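D-alanine--D-alanine ligase (Coxiella burnetii, PDB 3TQT) joins two D-alanines into D-alanyl-D-alanine at the cost of ATP, supplying the dipeptide for peptidoglycan synthesis and so for the bacterial cell wall. Local coordinates at residues 99-104 with 126-131; 146-151 with 292-297; 183-188 with 219-224. One frame throughout, in Å; residues are numbered along the deposited sequence.

From the N terminus, contact 1 comes first: it closes a short loop that holds helix 115-122 and lays the start of 126-131 along strand 101-104, at the edge of the N-terminal sheet. Contact 2 opens later and closes the longest loop, bringing the end of helix 141-150 against the end of helix 277-293. Contact 3 nests inside that loop and pairs strands 183-187 and 219-223 of the four-stranded antiparallel sheet of the ATP-grasp part. Contacts 1 and 2 run in series but touch, A130 CB lying against C296 SG, so the N-terminal domain meets the ATP-grasp part there. Contact 3 stands apart, its nearest atoms about 15 Å from contact 1 and 8 Å from contact 2.

Contact 1 of 3, residues 99-104 with 126-131; sequences ADCVFP and PYVGAN
At the edge of the Rossmann-like N-terminal sheet, strand 101-104 is joined on one side by strand 5-12 and on the other by the irregular segment 126-131, which follows helix 115-122. The two chains run roughly alongside each other, in the same sense, and a single bridge between V102 and Y127 is their whole strand-like pairing. V102 uses both its backbone groups in it. Its N-H reaches P126 O at 2.9 Å from above the carbonyl plane, 27° out of it, while V102 O takes the N-H of V128 at 2.8 Å, almost along its C=O axis. The CA-H of Y127 adds a further contact to V102 O, so that oxygen is approached by two neighbouring residues of the loop. P126 sets its ring carbons against the D100 carbonyl, P126 CG nearest at 3.2 Å from D100 O.

Y127 CG sits in the crowded position between its backbone N and carbonyl carbon (chi1 62°), which leads the phenol away from the strand toward E121, whose OE2 is hydrogen-bonded to the hydroxyl. R354 of helix 340-370 makes a cation-pi contact with the ring and also bonds Y127 O. V128 points at the strand, and with CG1 anti to the backbone N (chi1 168°) both methyls come to lie along the F103 ring. CG1 meets CE2 and CZ, and V128 CG2 stands over one face in a CH-pi contact, 3.9 Å from the F103 ring centroid. Beyond it, P104 CD rests 3.3 Å from V128 O.

Contact 2 of 3, residues 146-151 with 292-297; sequences TVLRAG and KMVHCS
M293, at the end of helix 277-293, reaches across to the last turn of helix 141-150, and its side chain makes the largest share of the contact. CG stands anti to the backbone N (chi1 -167°) and the chain stays extended through chi2, so the sulfur is carried out to the end of the other helix; there chi3 bends (-65°) and turns the methyl along G151. M293 SD lies 3.5 Å from G151 CA and also touches L148 O. M293 CE comes within 3.5 Å of G151 O. V147 slides past M293 in the opposite direction; V147 CG1, anti to its backbone N, rests 3.6 Å from M293 O. L148 puts CG anti to its carbonyl carbon (chi1 -67°), and L148 CD2 then touches both M293 CB and V294 CG1, 4.1 Å from each. I317 of strand 312-318 touches both L148 and V294. V147 also packs on L143 of the second subunit, which places the contact beside the dimer interface. Helix 277-293 ends here in a Schellman motif: H295, with positive phi, is its C-prime residue, H295 N bonding K292 O and C296 N bonding F291 O.

Contact 3 of 3, residues 183-188 with 219-224; sequences LFVKAV and LMVEPR
Strands 183-187 and 219-223 are the central antiparallel pair of the four-stranded ATP-grasp sheet, within a range predicted to bind ATP. Two hydrogen-bonded pairs satisfy the facing backbone groups. At F184 and E222, F184 N gives a nearly straight bond to E222 O at 2.7 Å, and E222 N answers to F184 O, both donors lying in the carbonyl planes. At K186 and M220 the bonds from K186 N to M220 O and from M220 N to K186 O are each 2.9 Å and run nearly along the C=O axes. In between, V221 CA lends a CA-H contact to F184 O, 3.1 Å away. L183 and V185 bond the backbones of V199 and L197 in strand 196-199, and A187 bonds A195 just before it.

One sheet face carries F184, K186, M220 and E222. K186 runs extended until chi4 (64°), where the bend swings the amine across to the carboxylate; K186 NZ forms a salt bridge with E222 OE1 at 3.0 Å, giving its N-H from above the carboxylate plane. The other oxygen, E222 OE2, forms a salt bridge with K145 of helix 141-150. R224 lays its CG 3.7 Å from CE2 of the F184 ring and forms a salt bridge through NE with E182. The other face carries V185 and V221; V185 CG1 meets L219 CD2 at 3.8 Å, and V221 CG1 packs on L183 CG, both valines touching helix 202-212.

Two lysines thus grip the buried E222, one on each oxygen, which would favour its ionised form; E222 in turn would help to fix the K186 amine. The K186 side chain comes about 7 Å from that of E316, a predicted magnesium ligand.

Contact 1 of 3, residues 99-104 with 126-131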
loop_
_atom_site.group_PDB
_atom_site.type_symbol
_atom_site.label_atom_id
_atom_site.label_comp_id
_atom_site.label_asym_id
_atom_site.label_seq_id
_atom_site.Cartn_x
_atom_site.Cartn_y
_atom_site.Cartn_z
ATOM N N ALA A 99 7.998 16.179 -15.478
ATOM C CA ALA A 99 7.113 16.304 -14.337
ATOM C C ALA A 99 7.984 16.466 -13.100
ATOM O O ALA A 99 8.825 15.624 -12.810
ATOM C CB ALA A 99 6.205 15.088 -14.216
ATOM N N ASP A 100 7.801 17.569 -12.391
ATOM C CA ASP A 100 8.533 17.819 -11.154
ATOM C C ASP A 100 7.740 17.345 -9.958
ATOM O O ASP A 100 8.283 17.116 -8.877
ATOM C CB ASP A 100 8.806 19.308 -11.021
ATOM C CG ASP A 100 9.740 19.801 -12.086
ATOM O OD1 ASP A 100 10.764 19.121 -12.299
ATOM O OD2 ASP A 100 9.440 20.838 -12.717
ATOM N N CYS A 101 6.438 17.218 -10.154
ATOM C CA CYS A 101 5.568 16.743 -9.097
ATOM C C CYS A 101 4.252 16.303 -9.700
ATOM O O CYS A 101 3.747 16.911 -10.649
ATOM C CB CYS A 101 5.353 17.825 -8.029
ATOM S SG CYS A 101 4.321 17.303 -6.622
ATOM N N VAL A 102 3.710 15.219 -9.163
ATOM C CA VAL A 102 2.469 14.664 -9.680
ATOM C C VAL A 102 1.364 14.876 -8.663
ATOM O O VAL A 102 1.578 14.734 -7.464
ATOM C CB VAL A 102 2.633 13.165 -10.000
ATOM C CG1 VAL A 102 1.306 12.549 -10.378
ATOM C CG2 VAL A 102 3.677 12.977 -11.106
ATOM N N PHE A 103 0.187 15.243 -9.151
ATOM C CA PHE A 103 -0.953 15.436 -8.289
ATOM C C PHE A 103 -1.933 14.321 -8.624
ATOM O O PHE A 103 -2.692 14.430 -9.575
ATOM C CB PHE A 103 -1.570 16.805 -8.583
ATOM C CG PHE A 103 -2.188 17.469 -7.387
ATOM C CD1 PHE A 103 -1.757 18.722 -6.975
ATOM C CD2 PHE A 103 -3.182 16.837 -6.665
ATOM C CE1 PHE A 103 -2.323 19.327 -5.881
ATOM C CE2 PHE A 103 -3.754 17.443 -5.574
ATOM C CZ PHE A 103 -3.322 18.690 -5.183
ATOM N N PRO A 104 -1.882 13.213 -7.868
ATOM C CA PRO A 104 -2.779 12.109 -8.173
ATOM C C PRO A 104 -4.188 12.563 -7.795
ATOM O O PRO A 104 -4.425 12.957 -6.648
ATOM C CB PRO A 104 -2.295 10.983 -7.243
ATOM C CG PRO A 104 -1.076 11.495 -6.559
ATOM C CD PRO A 104 -1.112 12.978 -6.638
ATOM N N PRO A 126 8.113 12.896 -7.208
ATOM C CA PRO A 126 7.374 13.457 -6.071
ATOM C C PRO A 126 5.887 13.432 -6.400
ATOM O O PRO A 126 5.511 13.653 -7.552
ATOM C CB PRO A 126 7.882 14.906 -5.988
ATOM C CG PRO A 126 9.178 14.915 -6.773
ATOM C CD PRO A 126 8.998 13.884 -7.848
ATOM N N TYR A 127 5.044 13.151 -5.413
ATOM C CA TYR A 127 3.611 13.206 -5.652
ATOM C C TYR A 127 2.844 13.643 -4.414
ATOM O O TYR A 127 3.265 13.406 -3.268
ATOM C CB TYR A 127 3.085 11.872 -6.186
ATOM C CG TYR A 127 3.265 10.712 -5.248
ATOM C CD1 TYR A 127 2.258 10.356 -4.349
ATOM C CD2 TYR A 127 4.427 9.954 -5.275
ATOM C CE1 TYR A 127 2.412 9.295 -3.501
ATOM C CE2 TYR A 127 4.596 8.882 -4.417
ATOM C CZ TYR A 127 3.585 8.553 -3.542
ATOM O OH TYR A 127 3.763 7.494 -2.698
ATOM N N VAL A 128 1.705 14.271 -4.655
ATOM C CA VAL A 128 0.894 14.807 -3.580
ATOM C C VAL A 128 0.154 13.719 -2.808
ATOM O O VAL A 128 -0.341 12.742 -3.389
ATOM C CB VAL A 128 -0.101 15.821 -4.122
ATOM C CG1 VAL A 128 -1.151 16.183 -3.052
ATOM C CG2 VAL A 128 0.653 17.049 -4.625
ATOM N N GLY A 129 0.097 13.885 -1.493
ATOM C CA GLY A 129 -0.791 13.071 -0.675
ATOM C C GLY A 129 -0.187 11.797 -0.119
ATOM O O GLY A 129 1.028 11.634 -0.061
ATOM N N ALA A 130 -1.067 10.881 0.288
ATOM C CA ALA A 130 -0.695 9.694 1.027
ATOM C C ALA A 130 0.198 8.817 0.185
ATOM O O ALA A 130 -0.024 8.703 -1.014
ATOM C CB ALA A 130 -1.953 8.928 1.407
ATOM N N ASN A 131 1.205 8.207 0.810
ATOM C CA ASN A 131 2.072 7.264 0.116
ATOM C C ASN A 131 1.371 5.917 -0.091
ATOM O O ASN A 131 0.180 5.807 0.157
ATOM C CB ASN A 131 3.423 7.096 0.820
ATOM C CG ASN A 131 3.323 6.353 2.147
ATOM O OD1 ASN A 131 2.243 5.962 2.587
ATOM N ND2 ASN A 131 4.474 6.139 2.780
#

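Contact 2 of 3, residues 146-151 with 292-297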
loop_
_atom_site.group_PDB
_atom_site.type_symbol
_atom_site.label_atom_id
_atom_site.label_comp_id
_atom_site.label_asym_id
_atom_site.label_seq_id
_atom_site.Cartn_x
_atom_site.Cartn_y
_atom_site.Cartn_z
ATOM N N THR A 146 -8.751 -0.506 12.434
ATOM C CA THR A 146 -7.912 -1.383 13.230
ATOM C C THR A 146 -6.722 -0.581 13.738
ATOM O O THR A 146 -6.371 -0.630 14.919
ATOM C CB THR A 146 -7.384 -2.552 12.384
ATOM O OG1 THR A 146 -8.480 -3.387 11.999
ATOM C CG2 THR A 146 -6.372 -3.383 13.174
ATOM N N VAL A 147 -6.101 0.163 12.833
ATOM C CA VAL A 147 -4.910 0.917 13.177
ATOM C C VAL A 147 -5.273 2.052 14.135
ATOM O O VAL A 147 -4.582 2.276 15.133
ATOM C CB VAL A 147 -4.204 1.432 11.912
ATOM C CG1 VAL A 147 -3.117 2.418 12.274
ATOM C CG2 VAL A 147 -3.644 0.242 11.110
ATOM N N LEU A 148 -6.376 2.744 13.854
ATOM C CA LEU A 148 -6.807 3.845 14.711
ATOM C C LEU A 148 -7.121 3.358 16.111
ATOM O O LEU A 148 -6.649 3.922 17.100
ATOM C CB LEU A 148 -8.024 4.556 14.126
ATOM C CG LEU A 148 -7.723 5.293 12.815
ATOM C CD1 LEU A 148 -9.005 5.907 12.240
ATOM C CD2 LEU A 148 -6.651 6.345 13.051
ATOM N N ARG A 149 -7.920 2.304 16.197
ATOM C CA ARG A 149 -8.336 1.827 17.509
ATOM C C ARG A 149 -7.149 1.296 18.311
ATOM O O ARG A 149 -7.070 1.509 19.518
ATOM C CB ARG A 149 -9.413 0.759 17.384
ATOM C CG ARG A 149 -9.844 0.224 18.713
ATOM C CD ARG A 149 -10.216 -1.230 18.589
ATOM N NE ARG A 149 -11.629 -1.501 18.326
ATOM C CZ ARG A 149 -12.620 -0.616 18.340
ATOM N NH1 ARG A 149 -12.394 0.655 18.601
ATOM N NH2 ARG A 149 -13.860 -1.023 18.095
ATOM N N ALA A 150 -6.227 0.619 17.635
ATOM C CA ALA A 150 -5.025 0.120 18.293
ATOM C C ALA A 150 -4.251 1.264 18.915
ATOM O O ALA A 150 -3.614 1.102 19.950
ATOM C CB ALA A 150 -4.150 -0.634 17.305
ATOM N N GLY A 151 -4.301 2.428 18.281
ATOM C CA GLY A 151 -3.599 3.592 18.794
ATOM C C GLY A 151 -4.433 4.442 19.735
ATOM O O GLY A 151 -4.035 5.547 20.093
ATOM N N LYS A 292 -1.712 11.169 11.588
ATOM C CA LYS A 292 -0.366 10.726 11.933
ATOM C C LYS A 292 -0.328 9.218 12.154
ATOM O O LYS A 292 0.622 8.542 11.753
ATOM C CB LYS A 292 0.141 11.472 13.173
ATOM C CG LYS A 292 0.508 12.929 12.892
ATOM C CD LYS A 292 0.484 13.787 14.152
ATOM C CE LYS A 292 1.776 13.709 14.928
ATOM N NZ LYS A 292 1.727 14.626 16.102
ATOM N N MET A 293 -1.386 8.699 12.768
ATOM C CA MET A 293 -1.452 7.292 13.140
ATOM C C MET A 293 -1.451 6.360 11.940
ATOM O O MET A 293 -0.958 5.241 12.023
ATOM C CB MET A 293 -2.687 7.029 13.992
ATOM C CG MET A 293 -2.666 5.689 14.667
ATOM S SD MET A 293 -3.734 5.748 16.102
ATOM C CE MET A 293 -2.865 6.934 17.125
ATOM N N VAL A 294 -1.994 6.821 10.825
ATOM C CA VAL A 294 -1.955 6.025 9.611
ATOM C C VAL A 294 -0.807 6.467 8.708
ATOM O O VAL A 294 -0.741 6.071 7.549
ATOM C CB VAL A 294 -3.283 6.112 8.834
ATOM C CG1 VAL A 294 -4.425 5.555 9.699
ATOM C CG2 VAL A 294 -3.562 7.542 8.428
ATOM N N HIS A 295 0.072 7.306 9.250
ATOM C CA HIS A 295 1.282 7.740 8.543
ATOM C C HIS A 295 0.971 8.373 7.207
ATOM O O HIS A 295 1.640 8.119 6.199
ATOM C CB HIS A 295 2.244 6.568 8.397
ATOM C CG HIS A 295 2.513 5.885 9.694
ATOM N ND1 HIS A 295 2.280 4.543 9.899
ATOM C CD2 HIS A 295 2.952 6.376 10.877
ATOM C CE1 HIS A 295 2.585 4.232 11.143
ATOM N NE2 HIS A 295 2.985 5.331 11.761
ATOM N N CYS A 296 -0.061 9.210 7.222
ATOM C CA CYS A 296 -0.476 9.929 6.036
ATOM C C CYS A 296 0.514 11.049 5.711
ATOM O O CYS A 296 1.343 11.448 6.543
ATOM C CB CYS A 296 -1.875 10.509 6.232
ATOM S SG CYS A 296 -2.698 10.803 4.691
ATOM N N SER A 297 0.431 11.528 4.479
ATOM C CA SER A 297 1.266 12.617 4.014
ATOM C C SER A 297 0.417 13.517 3.174
ATOM O O SER A 297 -0.522 13.055 2.514
ATOM C CB SER A 297 2.409 12.082 3.145
ATOM O OG SER A 297 3.384 11.462 3.939
#

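Contact 3 of 3, residues 183-188 with 219-224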
loop_
_atom_site.group_PDB
_atom_site.type_symbol
_atom_site.label_atom_id
_atom_site.label_comp_id
_atom_site.label_asym_id
_atom_site.label_seq_id
_atom_site.Cartn_x
_atom_site.Cartn_y
_atom_site.Cartn_z
ATOM N N LEU A 183 -28.206 -1.787 10.979
ATOM C CA LEU A 183 -26.809 -1.983 10.611
ATOM C C LEU A 183 -26.540 -1.531 9.180
ATOM O O LEU A 183 -27.450 -1.450 8.354
ATOM C CB LEU A 183 -26.445 -3.463 10.699
ATOM C CG LEU A 183 -26.059 -4.103 12.030
ATOM C CD1 LEU A 183 -26.558 -3.339 13.217
ATOM C CD2 LEU A 183 -26.519 -5.554 12.065
ATOM N N PHE A 184 -25.276 -1.248 8.906
ATOM C CA PHE A 184 -24.802 -1.044 7.551
ATOM C C PHE A 184 -23.932 -2.217 7.138
ATOM O O PHE A 184 -23.049 -2.642 7.884
ATOM C CB PHE A 184 -23.980 0.245 7.458
ATOM C CG PHE A 184 -24.809 1.477 7.514
ATOM C CD1 PHE A 184 -25.853 1.654 6.622
ATOM C CD2 PHE A 184 -24.567 2.452 8.464
ATOM C CE1 PHE A 184 -26.641 2.786 6.673
ATOM C CE2 PHE A 184 -25.354 3.598 8.515
ATOM C CZ PHE A 184 -26.392 3.758 7.620
ATOM N N VAL A 185 -24.177 -2.734 5.943
ATOM C CA VAL A 185 -23.264 -3.704 5.358
ATOM C C VAL A 185 -22.546 -2.997 4.221
ATOM O O VAL A 185 -23.177 -2.595 3.249
ATOM C CB VAL A 185 -24.011 -4.958 4.862
ATOM C CG1 VAL A 185 -23.040 -5.944 4.192
ATOM C CG2 VAL A 185 -24.747 -5.622 6.033
ATOM N N LYS A 186 -21.231 -2.839 4.371
ATOM C CA LYS A 186 -20.415 -1.963 3.533
ATOM C C LYS A 186 -19.241 -2.725 2.920
ATOM O O LYS A 186 -18.575 -3.484 3.613
ATOM C CB LYS A 186 -19.763 -0.878 4.403
ATOM C CG LYS A 186 -20.639 0.244 4.907
ATOM C CD LYS A 186 -19.736 1.270 5.613
ATOM C CE LYS A 186 -20.437 2.592 5.888
ATOM N NZ LYS A 186 -21.585 2.445 6.832
ATOM N N ALA A 187 -18.947 -2.488 1.645
ATOM C CA ALA A 187 -17.663 -2.935 1.116
ATOM C C ALA A 187 -16.558 -2.247 1.919
ATOM O O ALA A 187 -16.683 -1.068 2.282
ATOM C CB ALA A 187 -17.546 -2.579 -0.359
ATOM N N VAL A 188 -15.482 -2.960 2.212
ATOM C CA VAL A 188 -14.374 -2.330 2.946
ATOM C C VAL A 188 -13.686 -1.243 2.128
ATOM O O VAL A 188 -13.195 -0.260 2.674
ATOM C CB VAL A 188 -13.298 -3.344 3.417
ATOM C CG1 VAL A 188 -13.876 -4.326 4.430
ATOM C CG2 VAL A 188 -12.680 -4.056 2.218
ATOM N N LEU A 219 -15.965 -7.294 3.578
ATOM C CA LEU A 219 -16.920 -6.269 3.933
ATOM C C LEU A 219 -16.830 -5.991 5.414
ATOM O O LEU A 219 -16.173 -6.713 6.165
ATOM C CB LEU A 219 -18.339 -6.683 3.537
ATOM C CG LEU A 219 -18.989 -7.889 4.208
ATOM C CD1 LEU A 219 -19.458 -7.552 5.627
ATOM C CD2 LEU A 219 -20.174 -8.346 3.356
ATOM N N MET A 220 -17.500 -4.930 5.824
ATOM C CA MET A 220 -17.588 -4.609 7.220
ATOM C C MET A 220 -19.022 -4.255 7.530
ATOM O O MET A 220 -19.725 -3.632 6.728
ATOM C CB MET A 220 -16.653 -3.450 7.569
ATOM C CG MET A 220 -16.890 -2.180 6.773
ATOM S SD MET A 220 -15.402 -1.163 6.774
ATOM C CE MET A 220 -15.203 -0.877 8.536
ATOM N N VAL A 221 -19.451 -4.681 8.703
ATOM C CA VAL A 221 -20.763 -4.344 9.204
ATOM C C VAL A 221 -20.550 -3.283 10.264
ATOM O O VAL A 221 -19.601 -3.368 11.058
ATOM C CB VAL A 221 -21.445 -5.583 9.805
ATOM C CG1 VAL A 221 -22.891 -5.267 10.215
ATOM C CG2 VAL A 221 -21.405 -6.747 8.808
ATOM N N GLU A 222 -21.419 -2.279 10.260
ATOM C CA GLU A 222 -21.336 -1.192 11.225
ATOM C C GLU A 222 -22.701 -0.894 11.802
ATOM O O GLU A 222 -23.716 -1.054 11.127
ATOM C CB GLU A 222 -20.772 0.077 10.567
ATOM C CG GLU A 222 -19.284 -0.016 10.240
ATOM C CD GLU A 222 -18.768 1.199 9.467
ATOM O OE1 GLU A 222 -19.591 2.023 9.030
ATOM O OE2 GLU A 222 -17.537 1.322 9.297
ATOM N N PRO A 223 -22.738 -0.458 13.058
ATOM C CA PRO A 223 -24.027 -0.041 13.605
ATOM C C PRO A 223 -24.425 1.281 12.980
ATOM O O PRO A 223 -23.554 2.110 12.734
ATOM C CB PRO A 223 -23.695 0.198 15.071
ATOM C CG PRO A 223 -22.264 0.672 15.016
ATOM C CD PRO A 223 -21.637 -0.225 14.005
ATOM N N ARG A 224 -25.711 1.490 12.722
ATOM C CA ARG A 224 -26.161 2.823 12.346
ATOM C C ARG A 224 -26.149 3.721 13.579
ATOM O O ARG A 224 -26.881 3.498 14.538
ATOM C CB ARG A 224 -27.546 2.807 11.699
ATOM C CG ARG A 224 -27.924 4.155 11.090
ATOM C CD ARG A 224 -29.294 4.132 10.437
ATOM N NE ARG A 224 -30.340 3.708 11.368
ATOM C CZ ARG A 224 -31.018 4.528 12.167
ATOM N NH1 ARG A 224 -30.766 5.831 12.161
ATOM N NH2 ARG A 224 -31.950 4.039 12.976
#